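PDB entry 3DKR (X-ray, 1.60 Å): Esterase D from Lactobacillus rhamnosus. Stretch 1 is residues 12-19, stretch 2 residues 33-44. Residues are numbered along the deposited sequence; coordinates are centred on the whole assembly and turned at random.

Stretch 1 12-19: KPQPFEYE
Stretch 2 33-44: GSPNDMNFMARA

No hydrogen bond joins these two stretches: 443 Å² of surface, both sides summed, is buried by van der Waals packing, much of it apolar. Even the closest polar pair, Tyr-18 OH to Arg-43 NE at 3.1 Å, has too poor an angle to bond; the hydroxyl lies over one face of the guanidinium, where no N-H points.

Stretch 1 is extended throughout, with Pro-13 at phi/psi -66/146, Pro-15 at -61/153 and strand 16-18 near its end, followed by Glu-19. Stretch 2 starts as a loop, makes a 3-10 segment at 35-38, then enters helix 39-44 with Met-38 as N-cap residue. Strand and helix run nearly parallel, 19° apart, their axes 10.0 Å at closest approach. The register is set by Pro-15 CA to Pro-35 CA, 6.1 Å, and Tyr-18 CA to Ala-42 CA, 8.1 Å.

Stretch 2 braces its own turn: Ser-34 N donates to Asp-37 OD2 (3.2 Å), and Asn-36 N to Ser-34 OG (3.0 Å), with Ser-34 chi1 p. Against this turn, Pro-13 points toward stretch 2, its CG 3.5 Å from Ser-34 CB and its CB 4.1 Å from Pro-35 CD. Pro-35, C-gamma exo, also sets CG 3.5 Å from Gln-14 O.

The CA-to-CB bond of Phe-16 points sideways to stretch 2, but chi1 p (68°) and chi2 -87° bring its ring end nearer. CE1 lies 3.8 Å from Pro-35 CB, and CE2 3.7 Å from Ala-42 CB, a methyl at the ring edge. One aromatic thus spans from the 3-10 segment to the helix.

Tyr-18 points toward the helix, chi1 m (-58°) and chi2 -29°, placing CE2 3.7 Å from Ala-42 CB. Ala-42's small methyl therefore meets both aromatics. Arg-43 starts sideways; m, m, t along chi1 to chi3, it brings NE to 3.1 Å from Tyr-18 OH, its terminal nitrogens farther.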

# COMPACT_ATOMS: atom_id res chain seq x y z
N LYS A 12 -0.61 17.67 9.59
CA LYS A 12 -0.98 16.26 9.67
C LYS A 12 -1.82 15.87 8.46
O LYS A 12 -2.86 16.49 8.21
CB LYS A 12 -1.79 16.01 10.95
CG LYS A 12 -0.97 16.19 12.22
N PRO A 13 -1.39 14.84 7.70
CA PRO A 13 -2.29 14.32 6.67
C PRO A 13 -3.49 13.68 7.35
O PRO A 13 -3.37 13.16 8.46
CB PRO A 13 -1.43 13.28 5.93
CG PRO A 13 -0.37 12.92 6.84
CD PRO A 13 -0.12 14.09 7.75
N GLN A 14 -4.66 13.78 6.72
CA GLN A 14 -5.88 13.22 7.25
C GLN A 14 -6.30 12.05 6.36
O GLN A 14 -6.04 12.08 5.17
CB GLN A 14 -6.98 14.28 7.16
CG GLN A 14 -6.70 15.53 7.97
CD GLN A 14 -6.95 15.31 9.44
OE1 GLN A 14 -7.85 14.56 9.82
NE2 GLN A 14 -6.17 16.00 10.28
N PRO A 15 -7.02 11.07 6.92
CA PRO A 15 -7.68 10.13 6.01
C PRO A 15 -8.65 10.94 5.17
O PRO A 15 -9.11 11.99 5.62
CB PRO A 15 -8.45 9.20 6.95
CG PRO A 15 -8.52 9.92 8.25
CD PRO A 15 -7.36 10.82 8.33
N PHE A 16 -8.96 10.47 3.96
CA PHE A 16 -9.92 11.20 3.13
C PHE A 16 -10.75 10.29 2.24
O PHE A 16 -10.38 9.14 2.02
CB PHE A 16 -9.26 12.31 2.31
CG PHE A 16 -8.32 11.83 1.21
CD1 PHE A 16 -6.98 11.56 1.47
CD2 PHE A 16 -8.77 11.73 -0.10
CE1 PHE A 16 -6.12 11.15 0.47
CE2 PHE A 16 -7.92 11.32 -1.09
CZ PHE A 16 -6.59 11.04 -0.81
N GLU A 17 -11.88 10.81 1.78
CA GLU A 17 -12.85 10.00 1.06
C GLU A 17 -13.52 10.82 -0.01
O GLU A 17 -13.96 11.95 0.24
CB GLU A 17 -13.92 9.43 1.99
CG GLU A 17 -14.92 8.53 1.26
CD GLU A 17 -15.78 7.66 2.17
OE1 GLU A 17 -15.70 7.78 3.42
OE2 GLU A 17 -16.55 6.83 1.62
N TYR A 18 -13.62 10.24 -1.20
CA TYR A 18 -14.39 10.80 -2.28
C TYR A 18 -15.60 9.92 -2.53
O TYR A 18 -15.47 8.69 -2.68
CB TYR A 18 -13.58 10.83 -3.56
CG TYR A 18 -12.30 11.62 -3.49
CD1 TYR A 18 -12.16 12.71 -2.64
CD2 TYR A 18 -11.23 11.29 -4.32
CE1 TYR A 18 -10.96 13.44 -2.59
CE2 TYR A 18 -10.06 12.01 -4.29
CZ TYR A 18 -9.92 13.08 -3.41
OH TYR A 18 -8.73 13.80 -3.39
N GLU A 19 -16.76 10.56 -2.64
CA GLU A 19 -17.99 9.81 -2.93
C GLU A 19 -18.04 9.41 -4.38
O GLU A 19 -17.62 10.15 -5.25
CB GLU A 19 -19.22 10.64 -2.60
CG GLU A 19 -19.26 11.14 -1.17
CD GLU A 19 -19.08 10.05 -0.14
OE1 GLU A 19 -19.77 9.00 -0.23
OE2 GLU A 19 -18.22 10.23 0.76
N GLY A 33 4.75 6.41 5.05
CA GLY A 33 3.94 7.27 4.20
C GLY A 33 2.71 7.78 4.91
O GLY A 33 2.67 7.89 6.15
N SER A 34 1.67 8.04 4.12
CA SER A 34 0.44 8.63 4.64
C SER A 34 -0.55 8.70 3.50
O SER A 34 -0.20 8.30 2.35
CB SER A 34 0.70 10.05 5.16
OG SER A 34 0.76 10.98 4.09
N PRO A 35 -1.78 9.16 3.77
CA PRO A 35 -2.70 9.35 2.64
C PRO A 35 -2.12 10.20 1.49
O PRO A 35 -2.55 10.03 0.36
CB PRO A 35 -3.92 9.99 3.31
CG PRO A 35 -3.93 9.36 4.71
CD PRO A 35 -2.45 9.36 5.07
N ASN A 36 -1.15 11.08 1.76
CA ASN A 36 -0.55 11.86 0.67
C ASN A 36 0.03 11.02 -0.45
O ASN A 36 0.09 11.46 -1.61
CB ASN A 36 0.53 12.80 1.20
CG ASN A 36 -0.03 13.91 2.08
OD1 ASN A 36 0.61 14.30 3.07
ND2 ASN A 36 -1.18 14.43 1.72
N ASP A 37 0.47 9.79 -0.11
CA ASP A 37 1.01 8.84 -1.09
C ASP A 37 -0.00 8.60 -2.22
O ASP A 37 0.38 8.24 -3.32
CB ASP A 37 1.28 7.48 -0.43
CG ASP A 37 2.36 7.51 0.64
OD1 ASP A 37 3.16 8.47 0.72
OD2 ASP A 37 2.39 6.53 1.42
N MET A 38 -1.28 8.79 -1.91
CA MET A 38 -2.36 8.41 -2.82
C MET A 38 -3.13 9.60 -3.40
O MET A 38 -4.14 9.40 -4.09
CB MET A 38 -3.34 7.48 -2.09
CG MET A 38 -2.74 6.14 -1.65
SD MET A 38 -2.22 5.18 -3.07
CE MET A 38 -1.72 3.65 -2.28
N ASN A 39 -2.69 10.84 -3.15
CA ASN A 39 -3.43 12.01 -3.65
C ASN A 39 -3.65 11.97 -5.16
O ASN A 39 -4.77 12.15 -5.63
CB ASN A 39 -2.70 13.32 -3.31
CG ASN A 39 -2.67 13.61 -1.83
OD1 ASN A 39 -3.37 12.96 -1.03
ND2 ASN A 39 -1.85 14.61 -1.44
N PHE A 40 -2.59 11.75 -5.92
CA PHE A 40 -2.73 11.77 -7.38
C PHE A 40 -3.64 10.63 -7.85
O PHE A 40 -4.51 10.83 -8.71
CB PHE A 40 -1.40 11.63 -8.11
CG PHE A 40 -0.38 12.72 -7.81
CD1 PHE A 40 -0.73 13.93 -7.20
CD2 PHE A 40 0.94 12.51 -8.16
CE1 PHE A 40 0.25 14.89 -6.93
CE2 PHE A 40 1.91 13.46 -7.91
CZ PHE A 40 1.57 14.65 -7.31
N MET A 41 -3.42 9.44 -7.32
CA MET A 41 -4.19 8.25 -7.73
C MET A 41 -5.66 8.46 -7.41
O MET A 41 -6.56 8.25 -8.26
CB MET A 41 -3.64 6.99 -7.04
CG MET A 41 -4.48 5.70 -7.21
SD MET A 41 -4.61 5.17 -8.94
CE MET A 41 -2.91 4.68 -9.26
N ALA A 42 -5.92 8.87 -6.17
CA ALA A 42 -7.28 9.10 -5.71
C ALA A 42 -8.02 10.09 -6.63
O ALA A 42 -9.18 9.89 -7.00
CB ALA A 42 -7.27 9.57 -4.26
N ARG A 43 -7.34 11.16 -7.01
CA ARG A 43 -7.93 12.17 -7.88
C ARG A 43 -8.14 11.64 -9.29
O ARG A 43 -9.18 11.93 -9.90
CB ARG A 43 -7.07 13.44 -7.88
CG ARG A 43 -7.15 14.19 -6.58
CD ARG A 43 -8.52 14.83 -6.38
NE ARG A 43 -8.43 15.98 -5.51
CZ ARG A 43 -9.45 16.77 -5.17
NH1 ARG A 43 -10.69 16.53 -5.59
NH2 ARG A 43 -9.22 17.82 -4.39
N ALA A 44 -7.20 10.87 -9.82
CA ALA A 44 -7.39 10.23 -11.13
C ALA A 44 -8.62 9.33 -11.10
O ALA A 44 -9.44 9.33 -12.01
CB ALA A 44 -6.16 9.44 -11.53